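Putative glutathionylspermidine synthase (Methylobacillus flagellatus, PDB 3N6X) is of unproven function but probably acts as an ATP-dependent ligase of the circularly permuted ATP-grasp kind, perhaps joining glutathione to spermidine. Local coordinates at residues F50-I55 and M181-E186; Y158-N163 and S342-Y347; R189-A194 and D468-K473; D280-L285 and P296-V301. All blocks are in the same frame, centred on the assembly; numbering follows the deposited sequence. Where two conformers were deposited one is given.

Contact 1: F50-I55 and M181-E186; sequences FRRVGI and MRLFPE
Arg52, near the end of helix 42-53, stretches across to Leu183 and Phe184. Its CB lies 4.0 Å from Leu183 CD2, and CD passes the same methyl at 3.9 Å, the chain running extended from CG to NE. At the tip Leu183 O lies at the guanidinium edge, near its plane, 2.9 Å from NH1, but the angle is too poor for a hydrogen bond; Phe184 CD1 stands obliquely beside NH1. NH2 donates to a water 2.9 Å away, which in turn donates to Glu186 OE2. This water bridges opposite charges that do not touch; OE2 also accepts a hydrogen bond from Trp30 NE1. Beside the arginine, Val53 CG1 rests 4.1 Å from Leu183 CD2, the two side chains crossing at about a right angle. A long cation suits this place: its aliphatic part covers leucine and its charge probably profits from the carbonyl end of helix 170-183. Two helix C-termini meet here, helix 42-53 closing in Gly54, whose positive phi a glycine accepts easily.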
loop_
_atom_site.group_PDB
_atom_site.type_symbol
_atom_site.label_atom_id
_atom_site.label_comp_id
_atom_site.label_asym_id
_atom_site.label_seq_id
_atom_site.Cartn_x
_atom_site.Cartn_y
_atom_site.Cartn_z
ATOM N N PHE A 50 7.198 27.233 6.564
ATOM C CA PHE A 50 7.940 27.573 7.779
ATOM C C PHE A 50 7.231 28.675 8.585
ATOM O O PHE A 50 7.058 28.525 9.788
ATOM C CB PHE A 50 9.384 27.986 7.455
ATOM C CG PHE A 50 10.158 28.412 8.679
ATOM C CD1 PHE A 50 10.620 27.471 9.593
ATOM C CD2 PHE A 50 10.381 29.758 8.946
ATOM C CE1 PHE A 50 11.309 27.869 10.737
ATOM C CE2 PHE A 50 11.062 30.153 10.095
ATOM C CZ PHE A 50 11.530 29.207 10.979
ATOM N N ARG A 51 6.852 29.791 7.917
ATOM C CA ARG A 51 6.179 30.934 8.554
ATOM C C ARG A 51 4.889 30.518 9.273
ATOM O O ARG A 51 4.624 30.992 10.381
ATOM C CB ARG A 51 5.848 32.023 7.518
ATOM C CG ARG A 51 7.027 32.906 7.117
ATOM C CD ARG A 51 6.567 34.133 6.328
ATOM N NE ARG A 51 5.483 33.822 5.383
ATOM C CZ ARG A 51 5.673 33.470 4.113
ATOM N NH1 ARG A 51 6.902 33.398 3.614
ATOM N NH2 ARG A 51 4.637 33.193 3.332
ATOM N N ARG A 52 4.083 29.648 8.628
ATOM C CA ARG A 52 2.803 29.204 9.173
ATOM C C ARG A 52 2.944 28.018 10.138
ATOM O O ARG A 52 2.445 28.089 11.262
ATOM C CB ARG A 52 1.809 28.864 8.044
ATOM C CG ARG A 52 1.367 30.053 7.194
ATOM C CD ARG A 52 0.195 29.660 6.318
ATOM N NE ARG A 52 -0.046 30.615 5.235
ATOM C CZ ARG A 52 -1.114 30.578 4.440
ATOM N NH1 ARG A 52 -2.050 29.652 4.616
ATOM N NH2 ARG A 52 -1.261 31.477 3.475
ATOM N N VAL A 53 3.573 26.910 9.687
ATOM C CA VAL A 53 3.665 25.690 10.500
ATOM C C VAL A 53 5.082 25.280 11.002
ATOM O O VAL A 53 5.224 24.235 11.642
ATOM C CB VAL A 53 2.818 24.491 9.953
ATOM C CG1 VAL A 53 1.320 24.769 10.085
ATOM C CG2 VAL A 53 3.187 24.151 8.512
ATOM N N GLY A 54 6.078 26.139 10.777
ATOM C CA GLY A 54 7.444 25.938 11.262
ATOM C C GLY A 54 8.167 24.720 10.722
ATOM O O GLY A 54 8.945 24.092 11.446
ATOM N N ILE A 55 7.940 24.388 9.436
ATOM C CA ILE A 55 8.578 23.236 8.789
ATOM C C ILE A 55 9.893 23.625 8.091
ATOM O O ILE A 55 9.965 24.668 7.435
ATOM C CB ILE A 55 7.598 22.543 7.801
ATOM C CG1 ILE A 55 6.451 21.838 8.541
ATOM C CG2 ILE A 55 8.335 21.573 6.878
ATOM C CD1 ILE A 55 5.342 21.369 7.616
HETATM N N MSE A 181 -6.089 21.173 5.587
HETATM C CA MSE A 181 -7.228 21.832 6.225
HETATM C C MSE A 181 -6.746 22.964 7.163
HETATM O O MSE A 181 -7.403 24.003 7.268
HETATM C CB MSE A 181 -8.084 20.806 6.999
HETATM C CG MSE A 181 -9.321 21.440 7.688
HETATM SE SE MSE A 181 -10.567 22.318 6.407
HETATM C CE MSE A 181 -11.429 20.709 5.767
ATOM N N ARG A 182 -5.597 22.757 7.830
ATOM C CA ARG A 182 -5.016 23.742 8.740
ATOM C C ARG A 182 -4.451 24.941 7.943
ATOM O O ARG A 182 -4.681 26.085 8.322
ATOM C CB ARG A 182 -3.919 23.078 9.588
ATOM C CG ARG A 182 -3.453 23.867 10.794
ATOM C CD ARG A 182 -2.361 23.083 11.507
ATOM N NE ARG A 182 -2.083 23.590 12.854
ATOM C CZ ARG A 182 -1.090 23.147 13.619
ATOM N NH1 ARG A 182 -0.276 22.195 13.178
ATOM N NH2 ARG A 182 -0.904 23.652 14.832
ATOM N N LEU A 183 -3.750 24.673 6.823
ATOM C CA LEU A 183 -3.163 25.728 5.999
ATOM C C LEU A 183 -4.202 26.473 5.169
ATOM O O LEU A 183 -4.172 27.703 5.130
ATOM C CB LEU A 183 -2.083 25.154 5.055
ATOM C CG LEU A 183 -0.798 24.612 5.676
ATOM C CD1 LEU A 183 0.001 23.828 4.643
ATOM C CD2 LEU A 183 0.056 25.729 6.265
ATOM N N PHE A 184 -5.064 25.734 4.418
ATOM C CA PHE A 184 -5.984 26.359 3.456
ATOM C C PHE A 184 -7.476 25.966 3.633
ATOM O O PHE A 184 -8.080 25.414 2.703
ATOM C CB PHE A 184 -5.514 26.093 2.010
ATOM C CG PHE A 184 -4.013 26.001 1.832
ATOM C CD1 PHE A 184 -3.222 27.147 1.850
ATOM C CD2 PHE A 184 -3.394 24.775 1.633
ATOM C CE1 PHE A 184 -1.834 27.064 1.676
ATOM C CE2 PHE A 184 -2.008 24.694 1.449
ATOM C CZ PHE A 184 -1.237 25.840 1.463
ATOM N N PRO A 185 -8.127 26.341 4.770
ATOM C CA PRO A 185 -9.551 25.994 4.942
ATOM C C PRO A 185 -10.439 26.490 3.802
ATOM O O PRO A 185 -11.351 25.777 3.383
ATOM C CB PRO A 185 -9.919 26.651 6.288
ATOM C CG PRO A 185 -8.830 27.641 6.556
ATOM C CD PRO A 185 -7.601 27.050 5.956
ATOM N N GLU A 186 -10.127 27.673 3.252
ATOM C CA GLU A 186 -10.900 28.276 2.157
ATOM C C GLU A 186 -10.935 27.400 0.879
ATOM O O GLU A 186 -11.916 27.436 0.136
ATOM C CB GLU A 186 -10.405 29.712 1.860
ATOM C CG GLU A 186 -9.035 29.797 1.188
ATOM C CD GLU A 186 -7.805 29.699 2.083
ATOM O OE1 GLU A 186 -7.957 29.445 3.301
ATOM O OE2 GLU A 186 -6.685 29.880 1.556
HETATM O O HOH W 1 -3.877 31.033 2.277
#

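Contact 2: Y158-N163 and S342-Y347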
loop_
_atom_site.group_PDB
_atom_site.type_symbol
_atom_site.label_atom_id
_atom_site.label_comp_id
_atom_site.label_asym_id
_atom_site.label_seq_id
_atom_site.Cartn_x
_atom_site.Cartn_y
_atom_site.Cartn_z
ATOM N N TYR A 158 -2.785 1.488 -13.812
ATOM C CA TYR A 158 -2.083 0.208 -13.676
ATOM C C TYR A 158 -1.763 -0.116 -12.229
ATOM O O TYR A 158 -1.253 0.746 -11.509
ATOM C CB TYR A 158 -0.775 0.218 -14.477
ATOM C CG TYR A 158 -0.967 0.280 -15.969
ATOM C CD1 TYR A 158 -1.066 -0.883 -16.728
ATOM C CD2 TYR A 158 -0.970 1.498 -16.638
ATOM C CE1 TYR A 158 -1.202 -0.832 -18.113
ATOM C CE2 TYR A 158 -1.135 1.563 -18.019
ATOM C CZ TYR A 158 -1.226 0.395 -18.758
ATOM O OH TYR A 158 -1.376 0.467 -20.123
ATOM N N VAL A 159 -1.966 -1.385 -11.817
ATOM C CA VAL A 159 -1.552 -1.826 -10.476
ATOM C C VAL A 159 -0.079 -2.219 -10.553
ATOM O O VAL A 159 0.260 -3.154 -11.268
ATOM C CB VAL A 159 -2.411 -2.996 -9.922
ATOM C CG1 VAL A 159 -1.885 -3.462 -8.565
ATOM C CG2 VAL A 159 -3.884 -2.615 -9.838
ATOM N N LEU A 160 0.794 -1.499 -9.853
ATOM C CA LEU A 160 2.226 -1.824 -9.849
ATOM C C LEU A 160 2.539 -3.001 -8.929
ATOM O O LEU A 160 3.460 -3.768 -9.208
ATOM C CB LEU A 160 3.056 -0.611 -9.381
ATOM C CG LEU A 160 3.451 0.432 -10.416
ATOM C CD1 LEU A 160 4.554 1.293 -9.879
ATOM C CD2 LEU A 160 3.922 -0.204 -11.692
ATOM N N GLU A 161 1.834 -3.087 -7.789
ATOM C CA GLU A 161 2.143 -4.051 -6.737
ATOM C C GLU A 161 0.984 -4.166 -5.760
ATOM O O GLU A 161 0.264 -3.193 -5.547
ATOM C CB GLU A 161 3.400 -3.560 -5.971
ATOM C CG GLU A 161 4.082 -4.601 -5.103
ATOM C CD GLU A 161 5.369 -4.123 -4.457
ATOM O OE1 GLU A 161 5.568 -2.889 -4.357
ATOM O OE2 GLU A 161 6.183 -4.986 -4.051
ATOM N N ASP A 162 0.855 -5.335 -5.103
ATOM C CA ASP A 162 -0.132 -5.562 -4.044
ATOM C C ASP A 162 0.609 -5.604 -2.686
ATOM O O ASP A 162 1.759 -6.030 -2.644
ATOM C CB ASP A 162 -0.902 -6.879 -4.299
ATOM C CG ASP A 162 -1.655 -6.909 -5.630
ATOM O OD1 ASP A 162 -2.616 -6.120 -5.788
ATOM O OD2 ASP A 162 -1.302 -7.746 -6.498
ATOM N N ASN A 163 -0.019 -5.107 -1.600
ATOM C CA ASN A 163 0.598 -5.102 -0.249
ATOM C C ASN A 163 -0.365 -5.717 0.744
ATOM O O ASN A 163 -1.308 -5.053 1.172
ATOM C CB ASN A 163 0.981 -3.678 0.183
ATOM C CG ASN A 163 1.886 -2.975 -0.785
ATOM O OD1 ASN A 163 3.107 -3.168 -0.786
ATOM N ND2 ASN A 163 1.299 -2.154 -1.647
ATOM N N SER A 342 -5.447 -3.003 -14.768
ATOM C CA SER A 342 -4.452 -3.825 -15.451
ATOM C C SER A 342 -3.201 -4.000 -14.661
ATOM O O SER A 342 -2.721 -3.057 -14.035
ATOM C CB SER A 342 -4.099 -3.234 -16.815
ATOM O OG SER A 342 -5.118 -3.493 -17.763
ATOM N N ASN A 343 -2.603 -5.189 -14.785
ATOM C CA ASN A 343 -1.279 -5.484 -14.284
ATOM C C ASN A 343 -0.271 -4.817 -15.227
ATOM O O ASN A 343 -0.622 -4.427 -16.347
ATOM C CB ASN A 343 -1.043 -6.997 -14.305
ATOM C CG ASN A 343 -1.112 -7.674 -12.960
ATOM O OD1 ASN A 343 -1.790 -7.224 -12.029
ATOM N ND2 ASN A 343 -0.442 -8.806 -12.846
ATOM N N VAL A 344 0.967 -4.713 -14.795
ATOM C CA VAL A 344 2.043 -4.205 -15.634
ATOM C C VAL A 344 2.842 -5.445 -16.091
ATOM O O VAL A 344 3.128 -6.293 -15.246
ATOM C CB VAL A 344 2.942 -3.203 -14.833
ATOM C CG1 VAL A 344 4.141 -2.737 -15.659
ATOM C CG2 VAL A 344 2.131 -2.013 -14.351
ATOM N N PRO A 345 3.186 -5.611 -17.405
ATOM C CA PRO A 345 4.025 -6.766 -17.792
ATOM C C PRO A 345 5.307 -6.759 -16.963
ATOM O O PRO A 345 5.946 -5.707 -16.821
ATOM C CB PRO A 345 4.290 -6.532 -19.285
ATOM C CG PRO A 345 3.188 -5.620 -19.727
ATOM C CD PRO A 345 2.918 -4.732 -18.561
ATOM N N THR A 346 5.562 -7.857 -16.250
ATOM C CA THR A 346 6.683 -7.904 -15.318
ATOM C C THR A 346 7.561 -9.088 -15.578
ATOM O O THR A 346 7.072 -10.211 -15.695
ATOM C CB THR A 346 6.183 -7.853 -13.860
ATOM O OG1 THR A 346 5.247 -6.797 -13.739
ATOM C CG2 THR A 346 7.316 -7.632 -12.856
ATOM N N TYR A 347 8.867 -8.841 -15.670
ATOM C CA TYR A 347 9.862 -9.882 -15.900
ATOM C C TYR A 347 10.479 -10.274 -14.584
ATOM O O TYR A 347 10.835 -9.400 -13.809
ATOM C CB TYR A 347 10.955 -9.364 -16.856
ATOM C CG TYR A 347 10.425 -8.957 -18.213
ATOM C CD1 TYR A 347 10.270 -9.894 -19.232
ATOM C CD2 TYR A 347 10.089 -7.633 -18.487
ATOM C CE1 TYR A 347 9.820 -9.520 -20.496
ATOM C CE2 TYR A 347 9.622 -7.251 -19.744
ATOM C CZ TYR A 347 9.464 -8.203 -20.739
ATOM O OH TYR A 347 8.941 -7.852 -21.963
#
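Tyr158 and Ser342 form a parallel beta bridge, through which the short, weakly bonded strand 342-343 joins strand 157-163 in the mixed sheet of this ATP-grasp protein. One hydrogen bond holds the backbones, from Val159 N to Ser342 O, at 2.9 Å and with an angle of 159° at the hydrogen. The same oxygen receives a CA-H...O contact from Tyr158 CA at 3.3 Å. Both bridged side chains leave on one face of the sheet, where Tyr158 CD1 lies 3.8 Å from Ser342 CB; with CG set beside the backbone N (chi1 -67°), the ring brings its edge to Asn343 O, 3.6 Å from CD1 and in the ring plane. Serine suits the spot because it is small enough to lie beside the phenol. Further along, Val344 CG2 packs 3.7 Å from Tyr158 CB and 3.7 Å from Leu160 CD2. Leu160 starts off away from the partner, yet its end turns back to this methyl. The amide of Asn343 bonds to Tyr324 O and Arg94 NH1, while the hydroxyl of Tyr324 is bonded to both Val159 O and Val344 N, so that one hydroxyl links the two backbones. Strand 144-151 pairs with the other edge of strand 157-163, helix 81-105 touches Val159 through Arg94, and Gln406 of strand 403-407 meets both Leu160 and Val344.

Contact 3: R189-A194 and D468-K473; sequences RRYPVA and DTWILK
Val193 lies over the face of the Trp470 indole, its CG2 4.1 Å from the centroid of the five-membered ring and 28° off the normal, a CH-pi contact. Tyr191 meets the six-membered ring obliquely, with planes at 59°; Tyr191 CD2 comes within 3.5 Å of Trp470 CZ3, at the indole's edge. Leu472 CD2 extends the apolar patch, 3.9 Å from Tyr191 CD1 and 4.1 Å from Pro192 CD. A broad tryptophan can serve both neighbours, and an alanine here would probably leave Val193 and Tyr191 facing a gap and Asp468 without one of its donors. Trp470 NE1 gives that hydrogen bond, 2.8 Å to Asp468 OD2, which lies in the indole plane but is met from above its own carboxylate; Arg177 salt-bridges the same oxygen. The Tyr191 hydroxyl bonds to Ile23 O and Tyr27 N. Outermost are the backbone bonds, Ala194 N to Ile471 O and Lys473 N to Pro192 O, each 2.8 Å, while a water joins Ala194 O to Ile471 N. The result is a single beta bridge, Val193 with Leu472, fixing the chain after helix 185-190, with its inverse gamma turn at Pro192, to the end of strand 464-471.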
loop_
_atom_site.group_PDB
_atom_site.type_symbol
_atom_site.label_atom_id
_atom_site.label_comp_id
_atom_site.label_asym_id
_atom_site.label_seq_id
_atom_site.Cartn_x
_atom_site.Cartn_y
_atom_site.Cartn_z
ATOM N N ARG A 189 -13.645 24.845 0.910
ATOM C CA ARG A 189 -14.959 25.445 0.698
ATOM C C ARG A 189 -15.271 25.402 -0.809
ATOM O O ARG A 189 -16.417 25.178 -1.195
ATOM C CB ARG A 189 -14.976 26.899 1.228
ATOM C CG ARG A 189 -16.361 27.566 1.245
ATOM C CD ARG A 189 -16.284 29.021 1.716
ATOM N NE ARG A 189 -15.415 29.824 0.852
ATOM C CZ ARG A 189 -14.366 30.517 1.282
ATOM N NH1 ARG A 189 -14.081 30.570 2.576
ATOM N NH2 ARG A 189 -13.610 31.188 0.422
ATOM N N ARG A 190 -14.224 25.574 -1.656
ATOM C CA ARG A 190 -14.327 25.581 -3.127
ATOM C C ARG A 190 -14.451 24.190 -3.759
ATOM O O ARG A 190 -14.956 24.084 -4.875
ATOM C CB ARG A 190 -13.152 26.344 -3.751
ATOM C CG ARG A 190 -13.015 27.781 -3.235
ATOM C CD ARG A 190 -11.722 28.428 -3.681
ATOM N NE ARG A 190 -11.869 29.050 -4.995
ATOM C CZ ARG A 190 -11.483 30.286 -5.282
ATOM N NH1 ARG A 190 -10.904 31.040 -4.355
ATOM N NH2 ARG A 190 -11.664 30.777 -6.499
ATOM N N TYR A 191 -13.965 23.125 -3.066
ATOM C CA TYR A 191 -14.047 21.745 -3.567
ATOM C C TYR A 191 -14.874 20.850 -2.636
ATOM O O TYR A 191 -14.690 20.894 -1.411
ATOM C CB TYR A 191 -12.655 21.139 -3.733
ATOM C CG TYR A 191 -11.947 21.541 -5.002
ATOM C CD1 TYR A 191 -12.098 20.802 -6.172
ATOM C CD2 TYR A 191 -11.039 22.598 -5.011
ATOM C CE1 TYR A 191 -11.414 21.141 -7.335
ATOM C CE2 TYR A 191 -10.333 22.935 -6.165
ATOM C CZ TYR A 191 -10.525 22.204 -7.327
ATOM O OH TYR A 191 -9.834 22.532 -8.467
ATOM N N PRO A 192 -15.741 19.965 -3.206
ATOM C CA PRO A 192 -16.486 19.020 -2.354
ATOM C C PRO A 192 -15.624 17.783 -2.021
ATOM O O PRO A 192 -15.851 16.694 -2.565
ATOM C CB PRO A 192 -17.703 18.664 -3.217
ATOM C CG PRO A 192 -17.222 18.798 -4.629
ATOM C CD PRO A 192 -16.041 19.755 -4.643
ATOM N N VAL A 193 -14.613 17.961 -1.138
ATOM C CA VAL A 193 -13.662 16.902 -0.785
ATOM C C VAL A 193 -14.261 15.902 0.204
ATOM O O VAL A 193 -14.744 16.301 1.263
ATOM C CB VAL A 193 -12.297 17.478 -0.297
ATOM C CG1 VAL A 193 -11.277 16.358 -0.042
ATOM C CG2 VAL A 193 -11.745 18.494 -1.291
ATOM N N ALA A 194 -14.245 14.594 -0.154
ATOM C CA ALA A 194 -14.745 13.533 0.732
ATOM C C ALA A 194 -13.801 13.364 1.939
ATOM O O ALA A 194 -12.586 13.486 1.782
ATOM C CB ALA A 194 -14.863 12.223 -0.027
ATOM N N ASP A 468 -1.509 15.453 -0.602
ATOM C CA ASP A 468 -2.838 15.083 -0.129
ATOM C C ASP A 468 -3.609 14.607 -1.358
ATOM O O ASP A 468 -3.398 15.143 -2.446
ATOM C CB ASP A 468 -3.538 16.314 0.490
ATOM C CG ASP A 468 -4.893 16.051 1.131
ATOM O OD1 ASP A 468 -5.277 14.859 1.255
ATOM O OD2 ASP A 468 -5.565 17.029 1.516
ATOM N N THR A 469 -4.456 13.586 -1.211
ATOM C CA THR A 469 -5.282 13.096 -2.323
ATOM C C THR A 469 -6.725 13.448 -2.049
ATOM O O THR A 469 -7.296 13.012 -1.036
ATOM C CB THR A 469 -5.095 11.568 -2.546
ATOM O OG1 THR A 469 -3.712 11.277 -2.672
ATOM C CG2 THR A 469 -5.849 11.055 -3.778
ATOM N N TRP A 470 -7.321 14.238 -2.945
ATOM C CA TRP A 470 -8.706 14.667 -2.814
ATOM C C TRP A 470 -9.619 13.828 -3.682
ATOM O O TRP A 470 -9.413 13.747 -4.891
ATOM C CB TRP A 470 -8.850 16.135 -3.223
ATOM C CG TRP A 470 -8.208 17.132 -2.299
ATOM C CD1 TRP A 470 -7.527 16.877 -1.142
ATOM C CD2 TRP A 470 -8.223 18.555 -2.452
ATOM N NE1 TRP A 470 -7.088 18.054 -0.582
ATOM C CE2 TRP A 470 -7.503 19.102 -1.366
ATOM C CE3 TRP A 470 -8.776 19.428 -3.413
ATOM C CZ2 TRP A 470 -7.340 20.483 -1.198
ATOM C CZ3 TRP A 470 -8.593 20.792 -3.257
ATOM C CH2 TRP A 470 -7.890 21.309 -2.158
ATOM N N ILE A 471 -10.634 13.210 -3.077
ATOM C CA ILE A 471 -11.661 12.504 -3.825
ATOM C C ILE A 471 -12.912 13.353 -3.734
ATOM O O ILE A 471 -13.378 13.654 -2.628
ATOM C CB ILE A 471 -11.869 11.021 -3.350
ATOM C CG1 ILE A 471 -10.763 10.085 -3.930
ATOM C CG2 ILE A 471 -13.241 10.495 -3.785
ATOM C CD1 ILE A 471 -9.376 10.191 -3.344
ATOM N N LEU A 472 -13.389 13.843 -4.882
ATOM C CA LEU A 472 -14.572 14.707 -4.926
ATOM C C LEU A 472 -15.848 13.925 -4.720
ATOM O O LEU A 472 -15.960 12.796 -5.202
ATOM C CB LEU A 472 -14.619 15.525 -6.226
ATOM C CG LEU A 472 -13.398 16.428 -6.494
ATOM C CD1 LEU A 472 -13.709 17.438 -7.576
ATOM C CD2 LEU A 472 -12.909 17.146 -5.187
ATOM N N LYS A 473 -16.789 14.493 -3.934
ATOM C CA LYS A 473 -18.063 13.837 -3.587
ATOM C C LYS A 473 -19.022 13.686 -4.774
ATOM O O LYS A 473 -19.082 14.554 -5.638
ATOM C CB LYS A 473 -18.748 14.554 -2.418
ATOM C CG LYS A 473 -18.098 14.269 -1.075
ATOM C CD LYS A 473 -18.837 14.953 0.064
ATOM C CE LYS A 473 -18.105 16.169 0.570
ATOM N NZ LYS A 473 -18.847 16.840 1.664
HETATM O O HOH W 2 -10.705 12.740 -0.087
#

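Contact 4: D280-L285 and P296-V301; sequences DFIDPL and PGLLSV. With SO4 (sulfate ion), chain C.
Asp283 pushes its carboxylate into the backbone hollow of Gly297 to Leu299, where helix 298-303 starts. CG stands anti to the backbone N (chi1 -177°), and OD1 takes Gly297 N at 2.8 Å and Leu285 N at 3.0 Å from opposite faces of the carboxylate plane, the second bond making an Asx turn. OD2 accepts Leu299 N at 3.0 Å. Around this polar plug, the Pro284 ring meets that of Pro296, CG to CG 3.9 Å, and Leu285 lies against Pro296, its CG 3.8 Å from Pro296 CB. The positive phi of Gly297, at the N-cap, suits glycine. The side chains of Ile282 and Leu298 cross at about a right angle, CD1 4.1 Å from CD2. Ser300 OG donates to O4 of a sulfate, probably from the crystallisation liquor. An alanine at Asp283 would probably leave the N-H groups of Leu285, Gly297 and Leu299 without this acceptor. The chemistry implies that a negative group probably stabilises the partly positive helix start.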
loop_
_atom_site.group_PDB
_atom_site.type_symbol
_atom_site.label_atom_id
_atom_site.label_comp_id
_atom_site.label_asym_id
_atom_site.label_seq_id
_atom_site.Cartn_x
_atom_site.Cartn_y
_atom_site.Cartn_z
ATOM N N ASP A 280 6.917 -14.498 10.502
ATOM C CA ASP A 280 8.134 -15.123 11.008
ATOM C C ASP A 280 8.410 -14.844 12.471
ATOM O O ASP A 280 9.088 -15.638 13.115
ATOM C CB ASP A 280 9.334 -14.654 10.173
ATOM C CG ASP A 280 9.595 -15.489 8.958
ATOM O OD1 ASP A 280 9.297 -16.701 8.999
ATOM O OD2 ASP A 280 10.174 -14.954 7.987
ATOM N N PHE A 281 7.946 -13.696 12.981
ATOM C CA PHE A 281 8.271 -13.234 14.334
ATOM C C PHE A 281 7.147 -13.353 15.369
ATOM O O PHE A 281 7.362 -12.970 16.518
ATOM C CB PHE A 281 8.764 -11.787 14.276
ATOM C CG PHE A 281 10.145 -11.628 13.698
ATOM C CD1 PHE A 281 10.338 -11.559 12.323
ATOM C CD2 PHE A 281 11.255 -11.506 14.530
ATOM C CE1 PHE A 281 11.617 -11.400 11.789
ATOM C CE2 PHE A 281 12.533 -11.352 13.995
ATOM C CZ PHE A 281 12.708 -11.307 12.628
ATOM N N ILE A 282 5.963 -13.868 14.983
ATOM C CA ILE A 282 4.801 -13.892 15.885
ATOM C C ILE A 282 4.783 -14.997 16.938
ATOM O O ILE A 282 4.046 -14.872 17.914
ATOM C CB ILE A 282 3.437 -13.803 15.138
ATOM C CG1 ILE A 282 3.189 -15.020 14.239
ATOM C CG2 ILE A 282 3.268 -12.480 14.401
ATOM C CD1 ILE A 282 1.918 -15.705 14.511
ATOM N N ASP A 283 5.463 -16.121 16.690
ATOM C CA ASP A 283 5.379 -17.265 17.599
ATOM C C ASP A 283 6.674 -18.089 17.578
ATOM O O ASP A 283 6.894 -18.888 16.650
ATOM C CB ASP A 283 4.133 -18.143 17.266
ATOM C CG ASP A 283 3.894 -19.332 18.199
ATOM O OD1 ASP A 283 4.687 -19.514 19.152
ATOM O OD2 ASP A 283 2.924 -20.096 17.955
ATOM N N PRO A 284 7.517 -17.948 18.639
ATOM C CA PRO A 284 8.790 -18.690 18.666
ATOM C C PRO A 284 8.661 -20.217 18.765
ATOM O O PRO A 284 9.627 -20.909 18.509
ATOM C CB PRO A 284 9.546 -18.079 19.852
ATOM C CG PRO A 284 8.534 -17.400 20.665
ATOM C CD PRO A 284 7.396 -17.022 19.786
ATOM N N LEU A 285 7.468 -20.736 19.056
ATOM C CA LEU A 285 7.243 -22.180 19.112
ATOM C C LEU A 285 6.894 -22.757 17.742
ATOM O O LEU A 285 6.796 -23.976 17.604
ATOM C CB LEU A 285 6.106 -22.529 20.111
ATOM C CG LEU A 285 6.267 -22.046 21.560
ATOM C CD1 LEU A 285 5.092 -22.495 22.402
ATOM C CD2 LEU A 285 7.583 -22.541 22.173
ATOM N N PRO A 296 4.508 -16.942 22.448
ATOM C CA PRO A 296 4.593 -18.412 22.312
ATOM C C PRO A 296 3.228 -19.106 22.314
ATOM O O PRO A 296 2.406 -18.862 23.196
ATOM C CB PRO A 296 5.461 -18.826 23.507
ATOM C CG PRO A 296 6.268 -17.591 23.831
ATOM C CD PRO A 296 5.331 -16.452 23.578
ATOM N N GLY A 297 2.994 -19.940 21.300
ATOM C CA GLY A 297 1.754 -20.702 21.150
ATOM C C GLY A 297 0.636 -19.977 20.424
ATOM O O GLY A 297 -0.433 -20.553 20.210
ATOM N N LEU A 298 0.872 -18.715 20.019
ATOM C CA LEU A 298 -0.128 -17.893 19.329
ATOM C C LEU A 298 -0.692 -18.571 18.070
ATOM O O LEU A 298 -1.912 -18.573 17.872
ATOM C CB LEU A 298 0.457 -16.512 18.981
ATOM C CG LEU A 298 -0.473 -15.535 18.251
ATOM C CD1 LEU A 298 -1.722 -15.251 19.064
ATOM C CD2 LEU A 298 0.255 -14.242 17.917
ATOM N N LEU A 299 0.188 -19.139 17.222
ATOM C CA LEU A 299 -0.249 -19.804 16.004
ATOM C C LEU A 299 -1.252 -20.932 16.272
ATOM O O LEU A 299 -2.264 -21.023 15.574
ATOM C CB LEU A 299 0.951 -20.309 15.180
ATOM C CG LEU A 299 0.584 -20.971 13.836
ATOM C CD1 LEU A 299 -0.063 -19.955 12.862
ATOM C CD2 LEU A 299 1.781 -21.649 13.227
ATOM N N SER A 300 -1.002 -21.751 17.319
ATOM C CA SER A 300 -1.906 -22.844 17.718
ATOM C C SER A 300 -3.318 -22.341 18.105
ATOM O O SER A 300 -4.310 -22.978 17.744
ATOM C CB SER A 300 -1.296 -23.652 18.863
ATOM O OG SER A 300 -2.221 -24.591 19.390
ATOM N N VAL A 301 -3.403 -21.210 18.847
ATOM C CA VAL A 301 -4.698 -20.609 19.254
ATOM C C VAL A 301 -5.480 -20.149 18.000
ATOM O O VAL A 301 -6.692 -20.349 17.907
ATOM C CB VAL A 301 -4.495 -19.431 20.267
ATOM C CG1 VAL A 301 -5.826 -18.832 20.699
ATOM C CG2 VAL A 301 -3.703 -19.891 21.482
HETATM S S SO4 C . -1.921 -27.269 16.777
HETATM O O1 SO4 C . -1.841 -25.901 16.250
HETATM O O2 SO4 C . -3.143 -27.925 16.285
HETATM O O3 SO4 C . -0.742 -28.032 16.330
HETATM O O4 SO4 C . -1.954 -27.229 18.258
HETATM O O HOH W 3 2.021 -22.430 18.213
#

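Overall arrangement
Contacts 1 and 3 lie on the same side of the chain's centre, 18 Å apart between centres, and share helix 185-190; contact 1 closes before contact 3 opens. Contact 3 reaches the nine-stranded mixed sheet through strand 464-471, and contact 2 joins the same sheet through strands 157-163 and 342-343, their centres 28 Å apart. Contact 4 is remote, about 46 Å from contact 1 and 44 Å from contact 3 between centres, beside strand 308-310 of the six-stranded sheet. Along the chain contact 2 alternates with contacts 1 and 3, and contact 4 falls between the segments of both contact 2 and contact 3. Sequence-distant parts, up to the C-terminal end, are thereby tied into one fold.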